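Side-chain contacts in conserved domain protein (Porphyromonas gingivalis, PDB 3PNN), which probably forms glycosidic linkages as a cytoplasmic glycosyltransferase with a Rossmann-like alpha/beta/alpha fold: residues G49-V54 with T69-R74; N158-S161 with G165-R168. All coordinates share one frame; numbering follows the deposited sequence.

Contact 1. Residues G49-V54 with T69-R74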
loop_
_atom_site.group_PDB
_atom_site.type_symbol
_atom_site.label_atom_id
_atom_site.label_comp_id
_atom_site.label_asym_id
_atom_site.label_seq_id
_atom_site.Cartn_x
_atom_site.Cartn_y
_atom_site.Cartn_z
ATOM N N GLY A 49 -0.705 -15.585 6.954
ATOM C CA GLY A 49 -0.519 -16.208 8.256
ATOM C C GLY A 49 -0.519 -15.281 9.455
ATOM O O GLY A 49 -0.729 -15.725 10.581
ATOM N N ARG A 50 -0.271 -13.998 9.224
ATOM C CA ARG A 50 -0.212 -13.032 10.320
ATOM C C ARG A 50 -0.308 -11.621 9.769
ATOM O O ARG A 50 -0.029 -11.386 8.576
ATOM C CB ARG A 50 1.102 -13.184 11.103
ATOM C CG ARG A 50 2.340 -12.795 10.309
ATOM C CD ARG A 50 3.604 -13.435 10.878
ATOM N NE ARG A 50 3.502 -14.889 10.869
ATOM C CZ ARG A 50 3.566 -15.649 9.777
ATOM N NH1 ARG A 50 3.747 -15.099 8.573
ATOM N NH2 ARG A 50 3.446 -16.968 9.888
ATOM N N LEU A 51 -0.703 -10.692 10.636
ATOM C CA LEU A 51 -0.777 -9.286 10.291
ATOM C C LEU A 51 0.261 -8.487 11.062
ATOM O O LEU A 51 0.474 -8.696 12.261
ATOM C CB LEU A 51 -2.145 -8.714 10.653
ATOM C CG LEU A 51 -3.401 -9.490 10.275
ATOM C CD1 LEU A 51 -4.627 -8.672 10.748
ATOM C CD2 LEU A 51 -3.444 -9.741 8.774
ATOM N N VAL A 52 0.892 -7.550 10.371
ATOM C CA VAL A 52 1.706 -6.542 11.033
ATOM C C VAL A 52 1.182 -5.163 10.620
ATOM O O VAL A 52 0.995 -4.901 9.422
ATOM C CB VAL A 52 3.203 -6.679 10.648
ATOM C CG1 VAL A 52 4.025 -5.519 11.234
ATOM C CG2 VAL A 52 3.749 -8.029 11.117
ATOM N N PHE A 53 0.922 -4.299 11.605
ATOM C CA PHE A 53 0.510 -2.924 11.337
ATOM C C PHE A 53 1.633 -1.989 11.728
ATOM O O PHE A 53 2.136 -2.070 12.848
ATOM C CB PHE A 53 -0.727 -2.541 12.170
ATOM C CG PHE A 53 -1.947 -3.374 11.853
ATOM C CD1 PHE A 53 -2.809 -2.992 10.829
ATOM C CD2 PHE A 53 -2.214 -4.535 12.567
ATOM C CE1 PHE A 53 -3.945 -3.758 10.526
ATOM C CE2 PHE A 53 -3.344 -5.319 12.271
ATOM C CZ PHE A 53 -4.206 -4.926 11.250
ATOM N N VAL A 54 2.022 -1.093 10.825
ATOM C CA VAL A 54 2.858 0.024 11.267
ATOM C C VAL A 54 1.936 1.198 11.616
ATOM O O VAL A 54 1.129 1.628 10.791
ATOM C CB VAL A 54 3.925 0.435 10.228
ATOM C CG1 VAL A 54 3.291 0.724 8.869
ATOM C CG2 VAL A 54 4.744 1.628 10.750
ATOM N N THR A 69 -8.724 -5.260 18.647
ATOM C CA THR A 69 -9.720 -6.102 19.298
ATOM C C THR A 69 -10.591 -6.812 18.260
ATOM O O THR A 69 -11.181 -7.856 18.540
ATOM C CB THR A 69 -10.645 -5.283 20.203
ATOM O OG1 THR A 69 -11.142 -4.155 19.465
ATOM C CG2 THR A 69 -9.898 -4.798 21.437
ATOM N N LYS A 70 -10.680 -6.243 17.063
ATOM C CA LYS A 70 -11.486 -6.870 16.010
ATOM C C LYS A 70 -10.827 -8.143 15.472
ATOM O O LYS A 70 -11.519 -9.076 15.050
ATOM C CB LYS A 70 -11.751 -5.886 14.861
ATOM C CG LYS A 70 -12.735 -4.761 15.211
ATOM C CD LYS A 70 -13.138 -3.916 13.985
ATOM C CE LYS A 70 -11.993 -3.032 13.501
ATOM N NZ LYS A 70 -12.380 -2.171 12.327
ATOM N N TYR A 71 -9.496 -8.175 15.484
ATOM C CA TYR A 71 -8.752 -9.255 14.820
ATOM C C TYR A 71 -8.106 -10.256 15.775
ATOM O O TYR A 71 -7.785 -11.367 15.373
ATOM C CB TYR A 71 -7.675 -8.687 13.883
ATOM C CG TYR A 71 -8.151 -7.553 13.004
ATOM C CD1 TYR A 71 -9.379 -7.622 12.356
ATOM C CD2 TYR A 71 -7.363 -6.418 12.806
ATOM C CE1 TYR A 71 -9.823 -6.584 11.547
ATOM C CE2 TYR A 71 -7.796 -5.374 11.997
ATOM C CZ TYR A 71 -9.024 -5.466 11.367
ATOM O OH TYR A 71 -9.474 -4.428 10.582
ATOM N N GLU A 72 -7.907 -9.868 17.031
ATOM C CA GLU A 72 -7.192 -10.744 17.958
ATOM C C GLU A 72 -7.886 -12.099 18.057
ATOM O O GLU A 72 -9.117 -12.190 18.139
ATOM C CB GLU A 72 -7.068 -10.114 19.348
ATOM C CG GLU A 72 -6.179 -10.911 20.304
ATOM C CD GLU A 72 -6.188 -10.362 21.721
ATOM O OE1 GLU A 72 -5.256 -9.600 22.063
ATOM O OE2 GLU A 72 -7.126 -10.694 22.485
ATOM N N GLY A 73 -7.099 -13.165 18.048
ATOM C CA GLY A 73 -7.689 -14.488 18.102
ATOM C C GLY A 73 -8.166 -15.005 16.754
ATOM O O GLY A 73 -8.331 -16.211 16.601
ATOM N N ARG A 74 -8.386 -14.118 15.779
ATOM C CA ARG A 74 -8.754 -14.561 14.429
ATOM C C ARG A 74 -7.487 -14.833 13.616
ATOM O O ARG A 74 -7.457 -15.700 12.742
ATOM C CB ARG A 74 -9.568 -13.487 13.699
ATOM C CG ARG A 74 -10.843 -13.032 14.407
ATOM C CD ARG A 74 -12.004 -13.966 14.126
ATOM N NE ARG A 74 -13.278 -13.374 14.533
ATOM C CZ ARG A 74 -14.198 -12.915 13.688
ATOM N NH1 ARG A 74 -15.326 -12.392 14.156
ATOM N NH2 ARG A 74 -13.994 -12.985 12.376
#
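The rings of F53 and Y71 lie in nearly parallel planes, about 11° apart, but are shifted so far along those planes that they do not overlap as a stack. Instead they meet obliquely at their rims: CZ of F53 comes 3.7 Å from CE2 of Y71 and 3.8 Å from CD2 of Y71. The same flank of the tyrosine also receives L51, whose CD1 stands 4.1 Å from CD2 of Y71, again oblique to the ring. Each ring has its own edge-to-face partner elsewhere: F63 for F53 and F303, the C-terminal residue, for Y71.

L51 and F53 alternate with V52 on strand 50-55, so both project from one face of the strand toward the end of helix 60-71. With CG anti to its carbonyl carbon (chi1 -46°), Y71 swings its ring back at them. The contact thus seats the helix end on the strand within the beta-alpha-beta unit of 50-55, 60-71 and 77-81. M36 and V40 of helix 35-46 and V77 of strand 77-81 also touch Y71.

The polar end of Y71 is satisfied elsewhere: OH bonds OD1 of D37, an oxygen that also pairs with K70 NZ. Between the two segments the contact is wholly apolar and small, 104 Å² over both sides, so this non-directional packing does not by itself fix the helix but shares the task with the neighbours around Y71.

Contact 2. Residues N158-S161 with G165-R168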
loop_
_atom_site.group_PDB
_atom_site.type_symbol
_atom_site.label_atom_id
_atom_site.label_comp_id
_atom_site.label_asym_id
_atom_site.label_seq_id
_atom_site.Cartn_x
_atom_site.Cartn_y
_atom_site.Cartn_z
ATOM N N ASN A 158 -9.979 1.989 -14.555
ATOM C CA ASN A 158 -10.864 1.504 -13.504
ATOM C C ASN A 158 -10.627 2.210 -12.165
ATOM O O ASN A 158 -11.312 1.918 -11.180
ATOM C CB ASN A 158 -10.668 -0.006 -13.283
ATOM C CG ASN A 158 -11.070 -0.843 -14.484
ATOM O OD1 ASN A 158 -11.987 -0.493 -15.235
ATOM N ND2 ASN A 158 -10.388 -1.964 -14.663
ATOM N N THR A 159 -9.664 3.128 -12.112
ATOM C CA THR A 159 -9.270 3.724 -10.830
ATOM C C THR A 159 -9.453 5.233 -10.767
ATOM O O THR A 159 -8.886 5.889 -9.894
ATOM C CB THR A 159 -7.786 3.429 -10.501
ATOM O OG1 THR A 159 -6.932 4.197 -11.373
ATOM C CG2 THR A 159 -7.477 1.920 -10.649
ATOM N N LEU A 160 -10.237 5.794 -11.679
ATOM C CA LEU A 160 -10.367 7.248 -11.745
ATOM C C LEU A 160 -11.532 7.741 -10.892
ATOM O O LEU A 160 -12.345 6.946 -10.426
ATOM C CB LEU A 160 -10.553 7.699 -13.194
ATOM C CG LEU A 160 -9.516 7.113 -14.153
ATOM C CD1 LEU A 160 -9.855 7.516 -15.584
ATOM C CD2 LEU A 160 -8.109 7.548 -13.772
ATOM N N SER A 161 -11.594 9.050 -10.681
ATOM C CA SER A 161 -12.719 9.669 -9.985
ATOM C C SER A 161 -13.401 10.714 -10.859
ATOM O O SER A 161 -12.738 11.500 -11.537
ATOM C CB SER A 161 -12.263 10.326 -8.680
ATOM O OG SER A 161 -13.311 11.142 -8.149
ATOM N N GLY A 165 -8.820 14.865 -10.229
ATOM C CA GLY A 165 -7.686 14.050 -10.615
ATOM C C GLY A 165 -7.236 13.103 -9.529
ATOM O O GLY A 165 -7.461 13.348 -8.341
ATOM N N VAL A 166 -6.599 12.010 -9.937
ATOM C CA VAL A 166 -6.015 11.082 -8.986
ATOM C C VAL A 166 -4.521 10.927 -9.232
ATOM O O VAL A 166 -4.023 11.250 -10.304
ATOM C CB VAL A 166 -6.697 9.698 -9.031
ATOM C CG1 VAL A 166 -8.177 9.832 -8.670
ATOM C CG2 VAL A 166 -6.535 9.058 -10.406
ATOM N N SER A 167 -3.816 10.437 -8.224
ATOM C CA SER A 167 -2.392 10.203 -8.331
ATOM C C SER A 167 -2.161 8.697 -8.351
ATOM O O SER A 167 -2.663 7.972 -7.493
ATOM C CB SER A 167 -1.669 10.863 -7.155
ATOM O OG SER A 167 -0.283 10.591 -7.178
ATOM N N ARG A 168 -1.409 8.227 -9.346
ATOM C CA ARG A 168 -1.217 6.794 -9.566
ATOM C C ARG A 168 0.237 6.480 -9.911
ATOM O O ARG A 168 0.893 7.255 -10.601
ATOM C CB ARG A 168 -2.119 6.317 -10.712
ATOM C CG ARG A 168 -3.601 6.519 -10.478
ATOM C CD ARG A 168 -4.118 5.504 -9.469
ATOM N NE ARG A 168 -5.525 5.700 -9.121
ATOM C CZ ARG A 168 -5.945 6.170 -7.943
ATOM N NH1 ARG A 168 -5.063 6.512 -7.005
ATOM N NH2 ARG A 168 -7.248 6.293 -7.698
#
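The contact belongs to the connection between strands 148-155 and 166-173, whose loop 158-161 is held by an arginine near the start of the second strand. R168 does this side-on, through NE and NH2, each nitrogen directed at a different atom of T159. NH2 donates to T159 O over 2.8 Å, nearly straight at 165° and in the carbonyl plane. NE donates to T159 OG1 over 3.1 Å (150°), and both acceptors lie close to the guanidinium plane. A longer bond from NE to T159 O is weak. The R168 chain bends at chi2 (-74°), which turns the guanidinium back toward the loop.

Since OG1 of T159 also bonds V156 O, the hydroxyl ties the arginine to the residue just past strand 148-155. V166 CB sits over the centre of the guanidinium, 3.7 Å above its plane, and W273 makes a cation-pi contact with the same group. A bound glycerol, probably from the crystallisation liquor, lies about 3 Å from the R168 side chain.

Farther along the loop the contact becomes apolar. V166 splits its two methyls: CG1 lies against S161, 4.1 Å from its CB, while CG2 is 4.0 Å from CD2 of L160. The remaining guanidinium nitrogen, R168 NH1, makes a weak bond of 2.9 Å to S167 O, the carbonyl of the preceding residue.

Contacts 1 and 2 lie on opposite sides of the chain's centre, their own centres 30 Å apart and their nearest atoms about 19 Å apart. They follow in series along the chain. The strand of contact 1 pairs in parallel with 7-11 and 77-81 in the Rossmann-like part, whereas that of contact 2 pairs antiparallel with 179-191 and 212-215. Their chemistry differs as well: one is apolar, the other rests on hydrogen bonds from an arginine to neutral oxygens. Glycerol lies beside contact 2, which may mark a pocket there.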